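Local coordinates for protein luciferase-like monooxygenase (Streptomyces bottropensis, PDB 4US5) that probably acts as a monooxygenase of the bacterial luciferase-like family, using molecular oxygen to oxidise a substrate, at residues Ala167-Val175 / Leu186-Thr195; Pro219-Cys228 / Thr305-Ile316. One frame throughout, in Å; residues are numbered along the deposited sequence.

How the interactions relate
Both contacts pair parallel strands of one curled sheet, a TIM-barrel type. Strands 188-191 and 221-229 are neighbours in it, so the two contacts touch; Tyr190 O lies 2.8 Å from Ser224 N, a probable hydrogen bond. Interaction 1 joins strands separated by one helix and is partly buried. Interaction 2 joins strands far apart in sequence and is the more buried of the two. Their chemistry differs. Interaction 1 sets aromatic rings against proline and backbone, and Thr195 OG1 hydrogen-bonds Ala173 O at its far end. Interaction 2 is mostly aliphatic, with a salt bridge at one end and a sodium ion at the other.

Interaction 1: Ala167-Val175 / Leu186-Thr195; sequences ALWLLGASV and LPYAYAHFIT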
loop_
_atom_site.group_PDB
_atom_site.type_symbol
_atom_site.label_atom_id
_atom_site.label_comp_id
_atom_site.label_asym_id
_atom_site.label_seq_id
_atom_site.Cartn_x
_atom_site.Cartn_y
_atom_site.Cartn_z
ATOM N N ALA B 167 12.278 -9.961 2.249
ATOM C CA ALA B 167 12.592 -11.110 3.079
ATOM C C ALA B 167 11.305 -11.720 3.659
ATOM O O ALA B 167 10.595 -11.076 4.444
ATOM C CB ALA B 167 13.534 -10.695 4.198
ATOM N N LEU B 168 11.065 -12.990 3.336
ATOM C CA LEU B 168 9.895 -13.724 3.825
ATOM C C LEU B 168 10.075 -14.190 5.268
ATOM O O LEU B 168 11.069 -14.880 5.589
ATOM C CB LEU B 168 9.660 -14.966 2.978
ATOM C CG LEU B 168 8.788 -14.853 1.729
ATOM C CD1 LEU B 168 8.651 -16.212 1.050
ATOM C CD2 LEU B 168 7.390 -14.286 2.032
ATOM N N TRP B 169 9.103 -13.899 6.120
ATOM C CA TRP B 169 9.068 -14.365 7.503
ATOM C C TRP B 169 7.714 -14.999 7.789
ATOM O O TRP B 169 6.672 -14.525 7.298
ATOM C CB TRP B 169 9.264 -13.202 8.498
ATOM C CG TRP B 169 10.663 -12.738 8.653
ATOM C CD1 TRP B 169 11.366 -11.958 7.762
ATOM C CD2 TRP B 169 11.555 -12.994 9.738
ATOM N NE1 TRP B 169 12.610 -11.727 8.221
ATOM C CE2 TRP B 169 12.759 -12.331 9.446
ATOM C CE3 TRP B 169 11.473 -13.750 10.910
ATOM C CZ2 TRP B 169 13.852 -12.391 10.276
ATOM C CZ3 TRP B 169 12.548 -13.767 11.748
ATOM C CH2 TRP B 169 13.739 -13.121 11.418
ATOM N N LEU B 170 7.701 -16.038 8.614
ATOM C CA LEU B 170 6.443 -16.616 9.077
ATOM C C LEU B 170 6.248 -16.260 10.536
ATOM O O LEU B 170 7.143 -16.467 11.365
ATOM C CB LEU B 170 6.433 -18.129 8.921
ATOM C CG LEU B 170 5.143 -18.810 9.329
ATOM C CD1 LEU B 170 3.956 -18.229 8.563
ATOM C CD2 LEU B 170 5.218 -20.311 9.063
ATOM N N LEU B 171 5.079 -15.713 10.827
ATOM C CA LEU B 171 4.688 -15.397 12.189
ATOM C C LEU B 171 3.747 -16.464 12.646
ATOM O O LEU B 171 2.805 -16.827 11.926
ATOM C CB LEU B 171 3.969 -14.044 12.267
ATOM C CG LEU B 171 4.876 -12.815 12.241
ATOM C CD1 LEU B 171 5.537 -12.616 10.858
ATOM C CD2 LEU B 171 4.071 -11.605 12.625
ATOM N N GLY B 172 3.967 -16.952 13.854
ATOM C CA GLY B 172 3.033 -17.956 14.427
ATOM C C GLY B 172 2.812 -17.811 15.909
ATOM O O GLY B 172 3.554 -17.082 16.621
ATOM N N ALA B 173 1.815 -18.538 16.402
ATOM C CA ALA B 173 1.499 -18.579 17.811
ATOM C C ALA B 173 1.024 -19.992 18.180
ATOM O O ALA B 173 0.093 -20.151 18.964
ATOM C CB ALA B 173 0.425 -17.581 18.109
ATOM N N SER B 174 1.704 -20.974 17.613
ATOM C CA SER B 174 1.348 -22.389 17.755
ATOM C C SER B 174 2.550 -23.253 17.445
ATOM O O SER B 174 3.432 -22.872 16.681
ATOM C CB SER B 174 0.196 -22.755 16.822
ATOM O OG SER B 174 0.585 -22.764 15.454
ATOM N N VAL B 175 2.569 -24.455 18.024
ATOM C CA VAL B 175 3.617 -25.426 17.700
ATOM C C VAL B 175 3.537 -25.842 16.238
ATOM O O VAL B 175 4.559 -25.993 15.566
ATOM C CB VAL B 175 3.546 -26.672 18.619
ATOM C CG1 VAL B 175 4.617 -27.702 18.229
ATOM C CG2 VAL B 175 3.748 -26.263 20.053
ATOM N N LEU B 186 12.028 -21.304 6.803
ATOM C CA LEU B 186 11.750 -19.877 6.918
ATOM C C LEU B 186 12.171 -19.293 8.236
ATOM O O LEU B 186 12.038 -19.953 9.274
ATOM C CB LEU B 186 10.262 -19.641 6.748
ATOM C CG LEU B 186 9.777 -19.823 5.332
ATOM C CD1 LEU B 186 8.261 -19.839 5.325
ATOM C CD2 LEU B 186 10.324 -18.746 4.413
ATOM N N PRO B 187 12.582 -18.009 8.227
ATOM C CA PRO B 187 12.708 -17.274 9.462
ATOM C C PRO B 187 11.328 -17.246 10.152
ATOM O O PRO B 187 10.312 -17.243 9.476
ATOM C CB PRO B 187 13.135 -15.874 8.997
ATOM C CG PRO B 187 13.741 -16.072 7.653
ATOM C CD PRO B 187 12.988 -17.207 7.054
ATOM N N TYR B 188 11.323 -17.255 11.486
ATOM C CA TYR B 188 10.139 -17.498 12.241
ATOM C C TYR B 188 10.050 -16.560 13.419
ATOM O O TYR B 188 11.005 -16.413 14.143
ATOM C CB TYR B 188 10.155 -18.943 12.752
ATOM C CG TYR B 188 8.952 -19.358 13.539
ATOM C CD1 TYR B 188 7.705 -19.339 12.990
ATOM C CD2 TYR B 188 9.084 -19.847 14.851
ATOM C CE1 TYR B 188 6.592 -19.780 13.705
ATOM C CE2 TYR B 188 7.979 -20.256 15.591
ATOM C CZ TYR B 188 6.741 -20.240 15.013
ATOM O OH TYR B 188 5.644 -20.679 15.706
ATOM N N ALA B 189 8.879 -15.950 13.603
ATOM C CA ALA B 189 8.638 -15.102 14.753
ATOM C C ALA B 189 7.469 -15.659 15.543
ATOM O O ALA B 189 6.351 -15.762 15.038
ATOM C CB ALA B 189 8.353 -13.692 14.304
ATOM N N TYR B 190 7.732 -16.041 16.787
ATOM C CA TYR B 190 6.705 -16.610 17.666
ATOM C C TYR B 190 6.107 -15.585 18.593
ATOM O O TYR B 190 6.822 -14.927 19.367
ATOM C CB TYR B 190 7.268 -17.756 18.529
ATOM C CG TYR B 190 6.201 -18.494 19.314
ATOM C CD1 TYR B 190 5.491 -19.519 18.747
ATOM C CD2 TYR B 190 5.912 -18.150 20.629
ATOM C CE1 TYR B 190 4.508 -20.202 19.472
ATOM C CE2 TYR B 190 4.937 -18.815 21.357
ATOM C CZ TYR B 190 4.218 -19.839 20.750
ATOM O OH TYR B 190 3.246 -20.504 21.464
ATOM N N ALA B 191 4.786 -15.512 18.596
ATOM C CA ALA B 191 4.055 -14.604 19.489
ATOM C C ALA B 191 3.841 -15.163 20.895
ATOM O O ALA B 191 2.759 -15.656 21.228
ATOM C CB ALA B 191 2.709 -14.196 18.859
ATOM N N HIS B 192 4.830 -14.954 21.744
ATOM C CA HIS B 192 4.765 -15.390 23.119
ATOM C C HIS B 192 3.574 -14.764 23.844
ATOM O O HIS B 192 2.901 -15.432 24.663
ATOM C CB HIS B 192 6.049 -15.049 23.830
ATOM C CG HIS B 192 5.946 -15.161 25.301
ATOM N ND1 HIS B 192 5.933 -16.372 25.958
ATOM C CD2 HIS B 192 5.673 -14.222 26.236
ATOM C CE1 HIS B 192 5.742 -16.161 27.248
ATOM N NE2 HIS B 192 5.645 -14.857 27.448
ATOM N N PHE B 193 3.288 -13.507 23.520
ATOM C CA PHE B 193 2.254 -12.777 24.212
ATOM C C PHE B 193 0.869 -13.286 23.849
ATOM O O PHE B 193 -0.104 -12.965 24.521
ATOM C CB PHE B 193 2.360 -11.266 23.925
ATOM C CG PHE B 193 2.074 -10.878 22.493
ATOM C CD1 PHE B 193 3.048 -10.986 21.521
ATOM C CD2 PHE B 193 0.847 -10.342 22.131
ATOM C CE1 PHE B 193 2.800 -10.612 20.222
ATOM C CE2 PHE B 193 0.591 -9.977 20.832
ATOM C CZ PHE B 193 1.576 -10.092 19.872
ATOM N N ILE B 194 0.780 -14.042 22.765
ATOM C CA ILE B 194 -0.499 -14.635 22.326
ATOM C C ILE B 194 -0.672 -16.045 22.907
ATOM O O ILE B 194 -1.730 -16.369 23.456
ATOM C CB ILE B 194 -0.586 -14.714 20.798
ATOM C CG1 ILE B 194 -0.526 -13.291 20.220
ATOM C CG2 ILE B 194 -1.868 -15.467 20.347
ATOM C CD1 ILE B 194 -0.789 -13.186 18.734
ATOM N N THR B 195 0.364 -16.868 22.807
ATOM C CA THR B 195 0.310 -18.256 23.255
ATOM C C THR B 195 1.501 -18.606 24.165
ATOM O O THR B 195 2.399 -19.362 23.781
ATOM C CB THR B 195 0.230 -19.172 22.024
ATOM O OG1 THR B 195 -0.822 -18.711 21.176
ATOM C CG2 THR B 195 -0.067 -20.636 22.401
#
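Leu170, Leu171 and Gly172 pair with Tyr188, Ala189 and Tyr190 as parallel strands. They close the beta-alpha-beta unit made of strand 167-172, helix 175-184 and strand 188-191, part of a TIM-barrel-like sheet. The first cross-strand bond is nearly straight: Leu170 N to Pro187 O, 3.0 Å. Three more follow, alternating in direction, as far as Ala191 N to Gly172 O.

The side chain of Tyr188 runs along the neighbouring strand. Its CB is 4.1 Å from Leu170 O. With CG anti to the backbone N (chi1 -179°), the ring is carried past that carbonyl, and CD1 comes to 3.3 Å from Leu170 O. CE1 is next, 3.9 Å from Gly172 N. At the tip, OH hydrogen-bonds Ser177 OG on helix 175-184. The residue thus ties strand to helix. Gly172 leaves room for this hydroxyl, since a CB there would sit only 2.9 Å from Tyr188 OH.

Trp169 meets Pro187 differently. Pro187 CB stands over the centre of the six-membered ring, 3.3 Å from its centroid and 11° off the normal, a CH-pi contact. The indole NE1 hydrogen-bonds a bound buffer molecule, probably from the crystallisation liquor.

Beyond the strands the chain folds back beside Ala173. Tyr190 CE1 lies close to Ala173 C and Ser174 N. Its OH donates to Thr195 O at 2.7 Å, in the carbonyl plane and on a lone pair. Thr195 OG1 in turn donates to Ala173 O at 2.8 Å, tilted 23° from the carbonyl plane.

Interaction 2: Pro219-Cys228 / Thr305-Ile316; sequences PRPILSVVVC and TGAEELGVVSMI. With NA (sodium ion), chain M.
Val225 and Val226 pair with Val312 and Val313 in the tight part of the contact. Val225 O takes a nearly straight bond from Val313 N, 2.8 Å. Val227 CG2 meets Val312 CG1 at 3.9 Å, the side chains slanting across each other. Helix 319-332 covers this pair through Leu329. Gly311 faces Ser224, where a CB would come tight against Ser224 OG.

The Arg220 end lies nearer the rim, and a water bridges its charges. Arg220 bends at chi2 and chi3 and brings NE to Glu308 OE1, 2.9 Å. The bond is straight, uses the syn lone pair and lies in the guanidinium plane. The water links Arg220 NH2, Glu308 OE1 and Glu309 OE2. Arg220 NH1 salt-bridges the sulfonate of a bound buffer molecule. Glu309 OE2 salt-bridges Arg42, and OE1 hydrogen-bonds Ser8 OG. An alanine in place of Glu308 would probably leave Arg220 NE without its charged mate and the bridging water without one of its acceptors.

At the other end, Ser314 O binds a sodium ion at 2.9 Å. The contact joins parallel strands 221-229 and 309-313; the latter also pairs with the first strand, 6-11, closing the sheet as in a TIM barrel.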
loop_
_atom_site.group_PDB
_atom_site.type_symbol
_atom_site.label_atom_id
_atom_site.label_comp_id
_atom_site.label_asym_id
_atom_site.label_seq_id
_atom_site.Cartn_x
_atom_site.Cartn_y
_atom_site.Cartn_z
ATOM N N PRO B 219 18.325 -21.830 11.456
ATOM C CA PRO B 219 17.119 -21.233 12.045
ATOM C C PRO B 219 17.321 -19.750 12.315
ATOM O O PRO B 219 18.411 -19.328 12.682
ATOM C CB PRO B 219 16.940 -22.007 13.356
ATOM C CG PRO B 219 17.700 -23.286 13.161
ATOM C CD PRO B 219 18.843 -22.946 12.270
ATOM N N ARG B 220 16.277 -18.954 12.101
ATOM C CA ARG B 220 16.327 -17.532 12.387
ATOM C C ARG B 220 15.095 -17.176 13.242
ATOM O O ARG B 220 14.086 -16.774 12.718
ATOM C CB ARG B 220 16.325 -16.743 11.083
ATOM C CG ARG B 220 17.529 -17.034 10.188
ATOM C CD ARG B 220 18.766 -16.201 10.544
ATOM N NE ARG B 220 18.414 -14.844 10.964
ATOM C CZ ARG B 220 18.027 -13.876 10.133
ATOM N NH1 ARG B 220 17.921 -14.108 8.831
ATOM N NH2 ARG B 220 17.733 -12.664 10.609
ATOM N N PRO B 221 15.180 -17.401 14.557
ATOM C CA PRO B 221 14.045 -17.193 15.431
ATOM C C PRO B 221 13.977 -15.777 16.025
ATOM O O PRO B 221 14.978 -15.252 16.537
ATOM C CB PRO B 221 14.254 -18.258 16.541
ATOM C CG PRO B 221 15.610 -18.863 16.317
ATOM C CD PRO B 221 16.298 -18.041 15.278
ATOM N N ILE B 222 12.776 -15.213 16.009
ATOM C CA ILE B 222 12.443 -13.997 16.729
ATOM C C ILE B 222 11.362 -14.356 17.750
ATOM O O ILE B 222 10.447 -15.128 17.443
ATOM C CB ILE B 222 11.872 -12.928 15.744
ATOM C CG1 ILE B 222 13.017 -12.355 14.920
ATOM C CG2 ILE B 222 11.127 -11.831 16.483
ATOM C CD1 ILE B 222 12.591 -11.278 13.933
ATOM N N LEU B 223 11.434 -13.765 18.931
ATOM C CA LEU B 223 10.384 -13.882 19.910
ATOM C C LEU B 223 9.618 -12.553 20.029
ATOM O O LEU B 223 10.222 -11.535 20.361
ATOM C CB LEU B 223 11.001 -14.229 21.251
ATOM C CG LEU B 223 10.096 -14.736 22.354
ATOM C CD1 LEU B 223 9.412 -16.026 21.944
ATOM C CD2 LEU B 223 10.910 -14.927 23.619
ATOM N N SER B 224 8.329 -12.562 19.696
ATOM C CA SER B 224 7.492 -11.386 19.870
ATOM C C SER B 224 6.903 -11.367 21.247
ATOM O O SER B 224 6.271 -12.346 21.684
ATOM C CB SER B 224 6.418 -11.296 18.799
ATOM O OG SER B 224 7.046 -11.232 17.542
ATOM N N VAL B 225 7.090 -10.249 21.921
ATOM C CA VAL B 225 6.759 -10.079 23.319
ATOM C C VAL B 225 6.124 -8.716 23.512
ATOM O O VAL B 225 6.551 -7.746 22.903
ATOM C CB VAL B 225 8.009 -10.155 24.230
ATOM C CG1 VAL B 225 8.466 -11.595 24.403
ATOM C CG2 VAL B 225 9.148 -9.287 23.708
ATOM N N VAL B 226 5.124 -8.653 24.386
ATOM C CA VAL B 226 4.660 -7.412 24.927
ATOM C C VAL B 226 5.555 -7.004 26.085
ATOM O O VAL B 226 5.887 -7.824 26.993
ATOM C CB VAL B 226 3.210 -7.517 25.409
ATOM C CG1 VAL B 226 2.832 -6.350 26.284
ATOM C CG2 VAL B 226 2.277 -7.605 24.245
ATOM N N VAL B 227 6.002 -5.755 26.051
ATOM C CA VAL B 227 6.800 -5.223 27.127
ATOM C C VAL B 227 6.243 -3.884 27.546
ATOM O O VAL B 227 5.881 -3.059 26.701
ATOM C CB VAL B 227 8.263 -5.030 26.712
ATOM C CG1 VAL B 227 9.106 -4.501 27.865
ATOM C CG2 VAL B 227 8.833 -6.318 26.151
ATOM N N CYS B 228 6.175 -3.680 28.853
ATOM C CA CYS B 228 5.798 -2.408 29.429
ATOM C C CYS B 228 6.880 -1.997 30.424
ATOM O O CYS B 228 6.948 -2.515 31.552
ATOM C CB CYS B 228 4.437 -2.566 30.115
ATOM S SG CYS B 228 3.789 -1.051 30.814
ATOM N N THR B 305 14.973 -19.764 24.217
ATOM C CA THR B 305 14.326 -19.993 22.955
ATOM C C THR B 305 15.265 -19.908 21.761
ATOM O O THR B 305 14.866 -20.241 20.659
ATOM C CB THR B 305 13.191 -18.973 22.750
ATOM O OG1 THR B 305 13.726 -17.642 22.855
ATOM C CG2 THR B 305 12.090 -19.185 23.817
ATOM N N GLY B 306 16.487 -19.433 21.978
ATOM C CA GLY B 306 17.428 -19.189 20.899
ATOM C C GLY B 306 17.056 -17.980 20.062
ATOM O O GLY B 306 17.532 -17.840 18.953
ATOM N N ALA B 307 16.249 -17.081 20.617
ATOM C CA ALA B 307 15.808 -15.901 19.876
ATOM C C ALA B 307 17.002 -14.959 19.623
ATOM O O ALA B 307 17.760 -14.674 20.528
ATOM C CB ALA B 307 14.720 -15.179 20.632
ATOM N N GLU B 308 17.145 -14.529 18.378
ATOM C CA GLU B 308 18.150 -13.566 17.964
ATOM C C GLU B 308 17.696 -12.112 18.234
ATOM O O GLU B 308 18.519 -11.209 18.457
ATOM C CB GLU B 308 18.394 -13.727 16.458
ATOM C CG GLU B 308 18.853 -15.120 16.035
ATOM C CD GLU B 308 18.973 -15.266 14.525
ATOM O OE1 GLU B 308 18.560 -14.342 13.792
ATOM O OE2 GLU B 308 19.486 -16.305 14.069
ATOM N N GLU B 309 16.377 -11.913 18.198
ATOM C CA GLU B 309 15.775 -10.598 18.383
ATOM C C GLU B 309 14.497 -10.760 19.124
ATOM O O GLU B 309 13.841 -11.807 19.053
ATOM C CB GLU B 309 15.374 -9.882 17.056
ATOM C CG GLU B 309 16.400 -9.850 16.006
ATOM C CD GLU B 309 15.891 -9.297 14.691
ATOM O OE1 GLU B 309 14.860 -8.550 14.614
ATOM O OE2 GLU B 309 16.586 -9.596 13.716
ATOM N N LEU B 310 14.098 -9.681 19.783
ATOM C CA LEU B 310 12.815 -9.591 20.418
ATOM C C LEU B 310 12.022 -8.602 19.605
ATOM O O LEU B 310 12.466 -7.446 19.441
ATOM C CB LEU B 310 12.941 -9.106 21.850
ATOM C CG LEU B 310 13.821 -9.974 22.757
ATOM C CD1 LEU B 310 14.095 -9.315 24.077
ATOM C CD2 LEU B 310 13.184 -11.339 22.934
ATOM N N GLY B 311 10.857 -9.035 19.144
ATOM C CA GLY B 311 9.866 -8.147 18.507
ATOM C C GLY B 311 8.932 -7.537 19.568
ATOM O O GLY B 311 8.078 -8.211 20.148
ATOM N N VAL B 312 9.139 -6.275 19.867
ATOM C CA VAL B 312 8.551 -5.673 21.053
ATOM C C VAL B 312 7.264 -4.988 20.727
ATOM O O VAL B 312 7.235 -3.951 20.000
ATOM C CB VAL B 312 9.502 -4.678 21.734
ATOM C CG1 VAL B 312 8.862 -4.036 22.953
ATOM C CG2 VAL B 312 10.827 -5.373 22.117
ATOM N N VAL B 313 6.207 -5.528 21.298
ATOM C CA VAL B 313 4.845 -5.068 21.113
ATOM C C VAL B 313 4.501 -4.278 22.380
ATOM O O VAL B 313 5.004 -4.576 23.487
ATOM C CB VAL B 313 3.881 -6.278 20.989
ATOM C CG1 VAL B 313 2.450 -5.853 20.821
ATOM C CG2 VAL B 313 4.292 -7.183 19.840
ATOM N N SER B 314 3.629 -3.285 22.235
ATOM C CA SER B 314 3.155 -2.530 23.372
ATOM C C SER B 314 1.651 -2.215 23.279
ATOM O O SER B 314 1.085 -2.086 22.183
ATOM C CB SER B 314 3.989 -1.266 23.546
ATOM O OG SER B 314 3.984 -0.478 22.351
HETATM N N MSE B 315 1.016 -2.117 24.445
HETATM C CA MSE B 315 -0.390 -1.733 24.560
HETATM C C MSE B 315 -0.434 -0.645 25.607
HETATM O O MSE B 315 -0.919 -0.853 26.704
HETATM C CB MSE B 315 -1.219 -2.929 24.978
HETATM C CG MSE B 315 -1.590 -3.827 23.800
HETATM SE SE MSE B 315 -0.132 -5.048 23.383
HETATM C CE MSE B 315 -1.080 -6.323 22.231
ATOM N N ILE B 316 0.090 0.531 25.254
ATOM C CA ILE B 316 0.298 1.625 26.178
ATOM C C ILE B 316 -0.578 2.799 25.724
ATOM O O ILE B 316 -0.609 3.148 24.539
ATOM C CB ILE B 316 1.789 2.018 26.232
ATOM C CG1 ILE B 316 2.604 0.895 26.908
ATOM C CG2 ILE B 316 1.987 3.316 26.964
ATOM C CD1 ILE B 316 4.116 1.068 26.870
HETATM NA NA NA M . 1.132 0.816 22.595
HETATM O O HOH W 1 17.721 -11.847 13.451
HETATM O O HOH W 2 2.911 -2.585 26.641
HETATM O O HOH W 3 0.008 3.101 21.821
#